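PDB 5XN8: glycerol Dehydrogenase from Unidentified, which catalyses the NAD-dependent oxidation of glycerol to dihydroxyacetone, letting microorganisms use glycerol as a carbon source under anaerobic conditions. Local coordinates for the interface of chains A and B. Residues are numbered along the deposited sequence; one frame, centred on the assembly and turned at random. Chains: chain A/B, Glycerol Dehydrogenase.

Contact 1: the interface of chains A and B. Residues chain A 5-6, 144, 191; chain B 9-10, 24.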
# COMPACT_ATOMS: atom_id res chain seq x y z
N ILE A 5 -26.86 -4.38 -26.10
CA ILE A 5 -25.65 -3.80 -26.69
C ILE A 5 -25.73 -4.03 -28.20
O ILE A 5 -26.14 -5.11 -28.65
CB ILE A 5 -24.36 -4.43 -26.09
CG1 ILE A 5 -23.10 -3.80 -26.70
CG2 ILE A 5 -24.31 -5.95 -26.28
CD1 ILE A 5 -21.82 -4.17 -25.97
N GLN A 6 -25.38 -3.01 -28.99
CA GLN A 6 -25.28 -3.18 -30.44
C GLN A 6 -23.91 -2.76 -30.94
O GLN A 6 -23.15 -2.08 -30.25
CB GLN A 6 -26.42 -2.48 -31.20
CG GLN A 6 -26.58 -0.97 -31.00
CD GLN A 6 -27.81 -0.44 -31.74
OE1 GLN A 6 -28.96 -0.74 -31.37
NE2 GLN A 6 -27.57 0.32 -32.80
N PRO A 144 -32.25 0.85 -37.32
CA PRO A 144 -32.20 -0.45 -36.65
C PRO A 144 -30.82 -1.11 -36.68
O PRO A 144 -30.49 -1.87 -35.76
CB PRO A 144 -33.19 -1.31 -37.46
CG PRO A 144 -34.06 -0.34 -38.18
CD PRO A 144 -33.18 0.84 -38.47
N ALA A 191 -29.48 1.86 -27.84
CA ALA A 191 -29.61 0.42 -28.04
C ALA A 191 -30.99 -0.09 -27.60
O ALA A 191 -31.49 -1.06 -28.17
CB ALA A 191 -28.51 -0.32 -27.30
N GLY B 9 -24.91 -8.16 -34.49
CA GLY B 9 -25.56 -6.85 -34.57
C GLY B 9 -26.18 -6.36 -33.27
O GLY B 9 -25.96 -5.21 -32.88
N LYS B 10 -26.93 -7.23 -32.60
CA LYS B 10 -27.58 -6.90 -31.31
C LYS B 10 -27.56 -8.09 -30.37
O LYS B 10 -27.75 -9.24 -30.80
CB LYS B 10 -29.04 -6.47 -31.52
CG LYS B 10 -29.24 -5.12 -32.19
CD LYS B 10 -30.54 -4.41 -31.73
CE LYS B 10 -31.16 -3.55 -32.84
NZ LYS B 10 -31.68 -2.22 -32.40
N TYR B 24 -37.32 -5.57 -32.05
CA TYR B 24 -36.08 -5.47 -32.81
C TYR B 24 -36.08 -6.41 -34.02
O TYR B 24 -35.53 -6.06 -35.06
CB TYR B 24 -34.87 -5.77 -31.92
CG TYR B 24 -34.76 -4.94 -30.66
CD1 TYR B 24 -34.18 -3.67 -30.68
CD2 TYR B 24 -35.21 -5.43 -29.44
CE1 TYR B 24 -34.08 -2.91 -29.52
CE2 TYR B 24 -35.11 -4.68 -28.27
CZ TYR B 24 -34.54 -3.42 -28.32
OH TYR B 24 -34.43 -2.67 -27.16
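A:Gln6 and B:Lys10 meet where strand 3-6 of one subunit runs antiparallel to strand 10-14 of the other, forming a beta bridge across the interface. Their side chains leave the paired strands side by side and point the same way. The polar contact is a hydrogen bond from the amine NZ of B:Lys10 to the amide oxygen OE1 of A:Gln6, 3.3 Å long and therefore modest. The C=O...N angle is 142°, and the donor is tilted 33° from the carbonyl plane. The lysine is bent at its third and fourth torsions, curling its tip toward chain A. Here the backbone carbonyl O of A:Pro144 lies 3.6 Å from NZ of B:Lys10, where its partial negative charge would favour a protonated amine.

Apolar packing runs along the stems of the two chains: CB of A:Gln6 lies 4.0 Å from CG of B:Lys10. CG of A:Gln6 sits between the backbone N and carbonyl carbon (chi1 59°), after which the chain extends alongside the lysine.

Contacts with backbone carbonyls frame the pair. The carbonyl O of A:Ile5 faces CA of B:Lys10 at 3.5 Å. The aromatic ring of B:Tyr24 flanks the lysine tip within its own chain and also touches the loop of A:Ala191, whose carbonyl O lies 3.5 Å from ring carbon CE1 of B:Tyr24.

Contact 2: the interface of chains A and B. Residues chain A 2-4, 191-193; chain B 10-12, 24.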
# COMPACT_ATOMS: atom_id res chain seq x y z
N LEU A 2 -34.61 -5.30 -20.21
CA LEU A 2 -33.56 -5.98 -20.96
C LEU A 2 -32.29 -5.15 -20.98
O LEU A 2 -32.34 -3.92 -21.02
CB LEU A 2 -34.01 -6.24 -22.40
CG LEU A 2 -35.22 -7.16 -22.59
CD1 LEU A 2 -35.58 -7.25 -24.06
CD2 LEU A 2 -34.96 -8.56 -22.04
N LYS A 3 -31.14 -5.83 -20.95
CA LYS A 3 -29.85 -5.20 -21.24
C LYS A 3 -29.59 -5.39 -22.72
O LYS A 3 -29.82 -6.47 -23.26
CB LYS A 3 -28.73 -5.81 -20.40
CG LYS A 3 -28.88 -5.61 -18.90
CD LYS A 3 -27.85 -6.41 -18.13
CE LYS A 3 -27.78 -5.97 -16.67
NZ LYS A 3 -26.81 -6.81 -15.91
N VAL A 4 -29.16 -4.33 -23.40
CA VAL A 4 -28.91 -4.39 -24.85
C VAL A 4 -27.58 -3.75 -25.17
O VAL A 4 -27.21 -2.75 -24.58
CB VAL A 4 -30.02 -3.70 -25.67
CG1 VAL A 4 -29.86 -4.01 -27.16
CG2 VAL A 4 -31.41 -4.14 -25.20
N ALA A 191 -29.48 1.86 -27.84
CA ALA A 191 -29.61 0.42 -28.04
C ALA A 191 -30.99 -0.09 -27.60
O ALA A 191 -31.49 -1.06 -28.17
CB ALA A 191 -28.51 -0.32 -27.30
N GLY A 192 -31.58 0.54 -26.59
CA GLY A 192 -32.99 0.36 -26.24
C GLY A 192 -33.28 -0.15 -24.84
O GLY A 192 -34.45 -0.24 -24.46
N GLY A 193 -32.24 -0.47 -24.07
CA GLY A 193 -32.40 -0.96 -22.70
C GLY A 193 -31.36 -0.41 -21.74
O GLY A 193 -30.78 0.63 -21.97
N LYS B 10 -26.93 -7.23 -32.60
CA LYS B 10 -27.58 -6.90 -31.31
C LYS B 10 -27.56 -8.09 -30.37
O LYS B 10 -27.75 -9.24 -30.80
CB LYS B 10 -29.04 -6.47 -31.52
CG LYS B 10 -29.24 -5.12 -32.19
CD LYS B 10 -30.54 -4.41 -31.73
CE LYS B 10 -31.16 -3.55 -32.84
NZ LYS B 10 -31.68 -2.22 -32.40
N TYR B 11 -27.33 -7.83 -29.09
CA TYR B 11 -27.33 -8.85 -28.05
C TYR B 11 -28.31 -8.41 -26.97
O TYR B 11 -28.16 -7.34 -26.39
CB TYR B 11 -25.91 -9.04 -27.51
CG TYR B 11 -25.83 -9.90 -26.27
CD1 TYR B 11 -25.71 -11.29 -26.35
CD2 TYR B 11 -25.88 -9.32 -25.00
CE1 TYR B 11 -25.65 -12.06 -25.21
CE2 TYR B 11 -25.84 -10.11 -23.86
CZ TYR B 11 -25.72 -11.47 -23.97
OH TYR B 11 -25.65 -12.24 -22.84
N LEU B 12 -29.35 -9.22 -26.73
CA LEU B 12 -30.41 -8.90 -25.76
C LEU B 12 -30.33 -9.86 -24.59
O LEU B 12 -30.09 -11.06 -24.78
CB LEU B 12 -31.79 -9.02 -26.40
CG LEU B 12 -32.24 -7.91 -27.35
CD1 LEU B 12 -31.50 -7.97 -28.68
CD2 LEU B 12 -33.74 -7.99 -27.58
N TYR B 24 -37.32 -5.57 -32.05
CA TYR B 24 -36.08 -5.47 -32.81
C TYR B 24 -36.08 -6.41 -34.02
O TYR B 24 -35.53 -6.06 -35.06
CB TYR B 24 -34.87 -5.77 -31.92
CG TYR B 24 -34.76 -4.94 -30.66
CD1 TYR B 24 -34.18 -3.67 -30.68
CD2 TYR B 24 -35.21 -5.43 -29.44
CE1 TYR B 24 -34.08 -2.91 -29.52
CE2 TYR B 24 -35.11 -4.68 -28.27
CZ TYR B 24 -34.54 -3.42 -28.32
OH TYR B 24 -34.43 -2.67 -27.16
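An intersubunit beta ribbon of this iron-containing alcohol dehydrogenase family member carries the contact: A:Val4 of strand 3-6 bridges antiparallel to B:Leu12 of strand 10-14, while the loop A:Ala191 to A:Gly193 approaches from chain A and the short helix 22-25 of chain B contributes B:Tyr24. The side chains meet through van der Waals packing, and among the residues of this patch no nitrogen or oxygen comes close enough to its counterpart for a polar bond.

A:Val4 and B:Tyr24 reach toward each other tip to tip. The branch methyl CG2 of A:Val4 lies 3.9 Å from the phenol oxygen OH of B:Tyr24. With CG1 anti to the backbone N (chi1 -169°), the valine gives its two methyls different tasks: CG2 goes to the phenol, while CG1 rests 3.8 Å from the carbonyl O of B:Tyr11. That same oxygen also lies 3.4 Å from CA of A:Val4, close to the opposing backbone.

The far end of the tyrosine is received by a glycine. CA of A:Gly192 is 3.5 Å from OH of B:Tyr24, and the lack of a side chain there allows the phenol to come up against the loop backbone. The positive phi of A:Gly192 (120°) is a turn conformation readily taken by glycine.

Next along the chain, A:Leu2 and B:Leu12 cross obliquely, with methyl CD1 of A:Leu2 4.0 Å from methyl CD2 of B:Leu12. Methyl CD2 of B:Leu12 also packs within its own chain, 3.5 Å from ring carbon CD2 of B:Tyr24, beside that rim of the ring and raised from its plane, so the leucine supports the aromatic group that meets chain A. Between the two strands, the carbonyl O of A:Lys3 stands 3.5 Å from CA of B:Leu12.

Contact 1 and contact 2 lie side by side, the centres of their C-alpha atoms about 6 Å apart, and share A:Ala191, B:Lys10 and B:Tyr24. Both belong to one antiparallel pairing of strand 3-6 with strand 10-14: contact 1 supplies a polar end, contact 2 an apolar continuation, with the tyrosine between. The two-fold symmetry repeats the arrangement with chains exchanged, so strand 3-6 of each subunit pairs with strand 10-14 of the other. This reciprocal pairing suggests a stable dimer unit within the eight-chain deposited assembly, although these contacts alone do not show how the remaining subunits join.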